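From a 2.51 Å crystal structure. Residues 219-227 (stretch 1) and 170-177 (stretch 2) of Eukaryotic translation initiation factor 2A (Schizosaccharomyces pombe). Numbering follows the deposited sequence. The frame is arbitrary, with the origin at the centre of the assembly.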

# COMPACT_ATOMS: atom_id res chain seq x y z
N GLN A 219 3.05 -1.62 -14.10
CA GLN A 219 2.43 -1.33 -12.82
C GLN A 219 0.99 -1.83 -12.80
O GLN A 219 0.18 -1.45 -13.64
CB GLN A 219 2.48 0.17 -12.52
CG GLN A 219 2.10 0.54 -11.09
CD GLN A 219 2.60 1.92 -10.70
OE1 GLN A 219 3.30 2.58 -11.47
NE2 GLN A 219 2.24 2.36 -9.50
N PHE A 220 0.68 -2.70 -11.84
CA PHE A 220 -0.66 -3.28 -11.74
C PHE A 220 -1.50 -2.58 -10.68
O PHE A 220 -0.98 -2.13 -9.66
CB PHE A 220 -0.57 -4.77 -11.41
CG PHE A 220 -0.31 -5.64 -12.61
CD1 PHE A 220 -1.25 -5.73 -13.63
CD2 PHE A 220 0.86 -6.37 -12.72
CE1 PHE A 220 -1.02 -6.52 -14.73
CE2 PHE A 220 1.09 -7.16 -13.83
CZ PHE A 220 0.15 -7.24 -14.83
N LYS A 221 -2.81 -2.49 -10.93
CA LYS A 221 -3.71 -1.84 -9.99
C LYS A 221 -5.10 -2.47 -10.00
O LYS A 221 -6.03 -1.95 -10.62
CB LYS A 221 -3.82 -0.35 -10.32
CG LYS A 221 -3.64 0.56 -9.12
CD LYS A 221 -2.30 1.28 -9.17
CE LYS A 221 -2.05 2.10 -7.92
NZ LYS A 221 -0.77 2.85 -8.00
N TRP A 222 -5.24 -3.60 -9.30
CA TRP A 222 -6.55 -4.23 -9.11
C TRP A 222 -7.45 -3.32 -8.27
O TRP A 222 -6.96 -2.43 -7.57
CB TRP A 222 -6.41 -5.60 -8.43
CG TRP A 222 -6.03 -6.73 -9.35
CD1 TRP A 222 -4.78 -7.23 -9.56
CD2 TRP A 222 -6.92 -7.51 -10.16
NE1 TRP A 222 -4.83 -8.27 -10.46
CE2 TRP A 222 -6.13 -8.46 -10.84
CE3 TRP A 222 -8.30 -7.50 -10.37
CZ2 TRP A 222 -6.68 -9.39 -11.72
CZ3 TRP A 222 -8.84 -8.42 -11.25
CH2 TRP A 222 -8.04 -9.35 -11.91
N ASN A 223 -8.76 -3.54 -8.34
CA ASN A 223 -9.69 -2.84 -7.46
C ASN A 223 -10.17 -3.79 -6.36
O ASN A 223 -9.94 -4.99 -6.44
CB ASN A 223 -10.87 -2.27 -8.25
CG ASN A 223 -11.50 -3.27 -9.19
OD1 ASN A 223 -10.81 -4.09 -9.80
ND2 ASN A 223 -12.82 -3.22 -9.32
N ALA A 224 -10.83 -3.23 -5.34
CA ALA A 224 -11.31 -4.00 -4.19
C ALA A 224 -12.05 -5.25 -4.63
O ALA A 224 -11.90 -6.32 -4.04
CB ALA A 224 -12.21 -3.13 -3.32
N LEU A 225 -12.86 -5.11 -5.68
CA LEU A 225 -13.46 -6.26 -6.33
C LEU A 225 -12.50 -6.76 -7.41
O LEU A 225 -12.20 -6.04 -8.36
CB LEU A 225 -14.82 -5.89 -6.93
CG LEU A 225 -15.80 -5.29 -5.92
CD1 LEU A 225 -17.11 -4.91 -6.58
CD2 LEU A 225 -16.03 -6.26 -4.77
N GLY A 226 -12.00 -7.98 -7.25
CA GLY A 226 -11.01 -8.52 -8.16
C GLY A 226 -11.54 -8.84 -9.54
O GLY A 226 -11.43 -9.97 -10.01
N THR A 227 -12.10 -7.84 -10.20
CA THR A 227 -12.69 -8.02 -11.52
C THR A 227 -11.94 -7.24 -12.59
O THR A 227 -11.67 -7.76 -13.67
CB THR A 227 -14.17 -7.60 -11.53
OG1 THR A 227 -14.27 -6.20 -11.24
CG2 THR A 227 -14.96 -8.38 -10.49
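Stretch 2, residues 170-177: DFALSPGQ

Two strand-and-turn segments of one chain lie side by side here in a contact held by packing alone: no hydrogen bond crosses between them, and side chains, main-chain carbonyls and two glycines make up the interface. It illustrates a general principle, that neighbouring strands running the same way need not be paired through their backbones.

Stretch 2 runs extended through its first residues, and S174 is still extended at phi/psi -110/134°; P175, at -92/20°, departs from it. Its strand runs almost parallel to the strand of stretch 1, the N-to-C directions differing by 6°. The axes come no closer than 7.9 Å, too far for the backbone ladder of a sheet, so side chains fill the space between them. Beyond the strands the chains converge: the CA atoms of F220 and A172 are 6.5 Å apart, whereas those of G226 and G176 are separated by 3.6 Å.

The alternation of an extended chain decides which residues meet. In stretch 1, F220 and W222 point toward stretch 2 while K221 between them points away; in stretch 2, A172 points toward stretch 1 and its neighbours F171 and L173 point away. A172 therefore lies against F220, with CB of A172 3.6 Å from CB of F220, an ordinary apolar contact between a methyl group and the first side-chain carbon of F220.

W222 reaches further along stretch 2 and touches four consecutive residues, A172 to P175. Its CD1 lies 3.0 Å from O of L173, a tight approach. The indole NE1 is also near this carbonyl, at 3.3 Å from O of L173, but the angle is too poor for a hydrogen bond. S174 covers one face of the indole: its CB sits 3.9 Å from the centroid of the six-membered ring and only 11° off the ring normal, the geometry of a CH-pi contact. Closer to the backbone, CB of W222 packs against CD of P175 at 3.6 Å.

P175 carries the contact on into the turn. Its CG rests 3.4 Å from O of N223, and its carbonyl O lies 3.3 Å from O of A224; these are two acceptors, so their proximity reflects packing rather than bonding.

The closest pair of CA atoms, 3.6 Å apart, belongs to G226 and G176. N of G226 is 3.3 Å from CA of G176, and CA of G226 is 3.2 Å from OG of S174. That hydroxyl also accepts a weak hydrogen bond within stretch 2, from N of G176 at 3.4 Å. A CB built on G226 would fall 2.1 Å from OG of S174 and 2.5 Å from N of G176, while one on G176 would come within 2.9 Å of CA of G226. The absence of side chains at both positions thus leaves room for the two backbones to touch, and the whole contact buries 387 Å², summed over both sides.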

# COMPACT_ATOMS: atom_id res chain seq x y z
N ASP A 170 7.65 -9.26 -12.98
CA ASP A 170 6.77 -8.93 -11.85
C ASP A 170 5.36 -9.50 -11.99
O ASP A 170 4.93 -9.86 -13.08
CB ASP A 170 6.68 -7.42 -11.66
CG ASP A 170 8.03 -6.74 -11.67
OD1 ASP A 170 9.03 -7.41 -11.32
OD2 ASP A 170 8.11 -5.54 -12.02
N PHE A 171 4.64 -9.57 -10.87
CA PHE A 171 3.28 -10.11 -10.82
C PHE A 171 2.43 -9.38 -9.78
O PHE A 171 2.96 -8.61 -8.98
CB PHE A 171 3.32 -11.60 -10.50
CG PHE A 171 3.53 -11.90 -9.05
CD1 PHE A 171 4.75 -11.63 -8.45
CD2 PHE A 171 2.52 -12.44 -8.27
CE1 PHE A 171 4.95 -11.89 -7.11
CE2 PHE A 171 2.72 -12.70 -6.93
CZ PHE A 171 3.94 -12.43 -6.35
N ALA A 172 1.12 -9.63 -9.78
CA ALA A 172 0.22 -9.05 -8.78
C ALA A 172 -1.05 -9.87 -8.62
O ALA A 172 -1.73 -10.18 -9.60
CB ALA A 172 -0.13 -7.61 -9.16
N LEU A 173 -1.38 -10.22 -7.38
CA LEU A 173 -2.55 -11.04 -7.08
C LEU A 173 -3.85 -10.26 -7.18
O LEU A 173 -3.84 -9.04 -7.37
CB LEU A 173 -2.43 -11.66 -5.68
CG LEU A 173 -1.93 -13.10 -5.58
CD1 LEU A 173 -0.67 -13.29 -6.41
CD2 LEU A 173 -1.67 -13.47 -4.13
N SER A 174 -4.97 -10.97 -7.06
CA SER A 174 -6.29 -10.34 -7.07
C SER A 174 -6.93 -10.40 -5.69
O SER A 174 -6.92 -11.45 -5.04
CB SER A 174 -7.20 -11.00 -8.11
OG SER A 174 -8.53 -10.52 -8.02
N PRO A 175 -7.50 -9.27 -5.23
CA PRO A 175 -8.15 -9.19 -3.92
C PRO A 175 -9.65 -9.48 -3.98
O PRO A 175 -10.39 -9.11 -3.08
CB PRO A 175 -7.89 -7.74 -3.50
CG PRO A 175 -7.65 -6.98 -4.80
CD PRO A 175 -7.54 -7.98 -5.93
N GLY A 176 -10.08 -10.15 -5.05
CA GLY A 176 -11.48 -10.51 -5.19
C GLY A 176 -11.87 -11.65 -4.28
O GLY A 176 -11.05 -12.14 -3.50
N GLN A 177 -13.12 -12.08 -4.36
CA GLN A 177 -13.58 -13.23 -3.60
C GLN A 177 -12.95 -14.50 -4.16
O GLN A 177 -12.40 -15.31 -3.42
CB GLN A 177 -15.11 -13.34 -3.61
CG GLN A 177 -15.81 -12.41 -2.64
CD GLN A 177 -17.25 -12.82 -2.40
OE1 GLN A 177 -17.78 -13.70 -3.07
NE2 GLN A 177 -17.89 -12.18 -1.42